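Local coordinates for endosialidase (Enterobacteria phage phi92, PDB 4HIZ), which hydrolyses polysialic acid chains, cleaving internal alpha2,8 and alpha2,9 linkages between sialic acid residues, at the interface of chains A and B. Residues are numbered along the deposited sequence; one frame, centred on the assembly and turned at random. Chains: chain A/B, Endosialidase.

The interface of chains A and B. Residues chain A 582-584; chain B 604.
The end of B:Lys604 lies across one face of the A:Gln583–A:Ser584 peptide, with CE above A:Ser584 N and NZ 4.0 Å from A:Gln583 C. The terminal amine NZ of B:Lys604 donates a hydrogen bond to A:Gln582 O at 2.9 Å. It meets this carbonyl near its oxygen end, at a C=O...N angle of 158° and slightly tilted from the carbonyl plane. The side-chain amide of A:Gln582 turns away from the lysine and works within its own chain. Its NE2 donates to A:Gln583 O over 3.0 Å, the acceptor lying nearly in the plane of the amide and the donor on a lone pair of the carbonyl, which fixes the rotation of the amide and probably steadies this stretch of loop.

Beyond the intervening A:Gln583, the hydroxyl OG of A:Ser584 accepts a second bond from NZ at 2.8 Å. A first torsion of -75° puts OG beside its own backbone N, where it faces the lysine. B:Lys604 arrives as a chain bent at chi3 (-55°), its CE passing 4.0 Å from A:Ser584 CA before NZ enters between the two acceptors. Water 1, 3.1 Å from NZ, bridges it to A:Gln582 O with a longer reach of 3.3 Å.

The principle illustrated is that a probably charged amine can be held by neutral oxygens of a neighbouring loop. In this beta-helical, trimeric endosialidase, the small patch ties loops of two subunits together within the C-terminal part of the chains and probably helps to stabilise the assembled trimer.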
# COMPACT_ATOMS: atom_id res chain seq x y z
N GLN A 582 -20.48 -12.28 -16.32
CA GLN A 582 -19.88 -11.64 -17.49
C GLN A 582 -20.92 -10.78 -18.21
O GLN A 582 -21.97 -11.29 -18.68
CB GLN A 582 -19.33 -12.73 -18.44
CG GLN A 582 -18.90 -12.20 -19.80
CD GLN A 582 -17.68 -11.27 -19.67
OE1 GLN A 582 -16.67 -11.66 -19.09
NE2 GLN A 582 -17.81 -10.02 -20.13
N GLN A 583 -20.65 -9.49 -18.32
CA GLN A 583 -21.53 -8.59 -19.05
C GLN A 583 -21.53 -8.88 -20.54
O GLN A 583 -20.48 -9.17 -21.12
CB GLN A 583 -21.08 -7.12 -18.88
CG GLN A 583 -21.34 -6.56 -17.47
CD GLN A 583 -22.83 -6.67 -17.04
OE1 GLN A 583 -23.72 -6.09 -17.68
NE2 GLN A 583 -23.09 -7.41 -15.96
N SER A 584 -22.71 -8.78 -21.16
CA SER A 584 -22.83 -8.87 -22.62
C SER A 584 -22.25 -7.64 -23.29
O SER A 584 -21.59 -7.74 -24.32
CB SER A 584 -24.30 -8.99 -23.03
OG SER A 584 -24.76 -10.30 -22.76
N LYS B 604 -19.69 -15.68 -24.10
CA LYS B 604 -21.10 -16.07 -24.00
C LYS B 604 -21.73 -16.37 -25.36
O LYS B 604 -22.25 -17.48 -25.58
CB LYS B 604 -21.96 -15.06 -23.22
CG LYS B 604 -21.52 -14.88 -21.77
CD LYS B 604 -22.56 -14.13 -20.93
CE LYS B 604 -22.93 -12.76 -21.52
NZ LYS B 604 -23.94 -12.02 -20.64
O HOH W 1 -24.59 -13.04 -17.76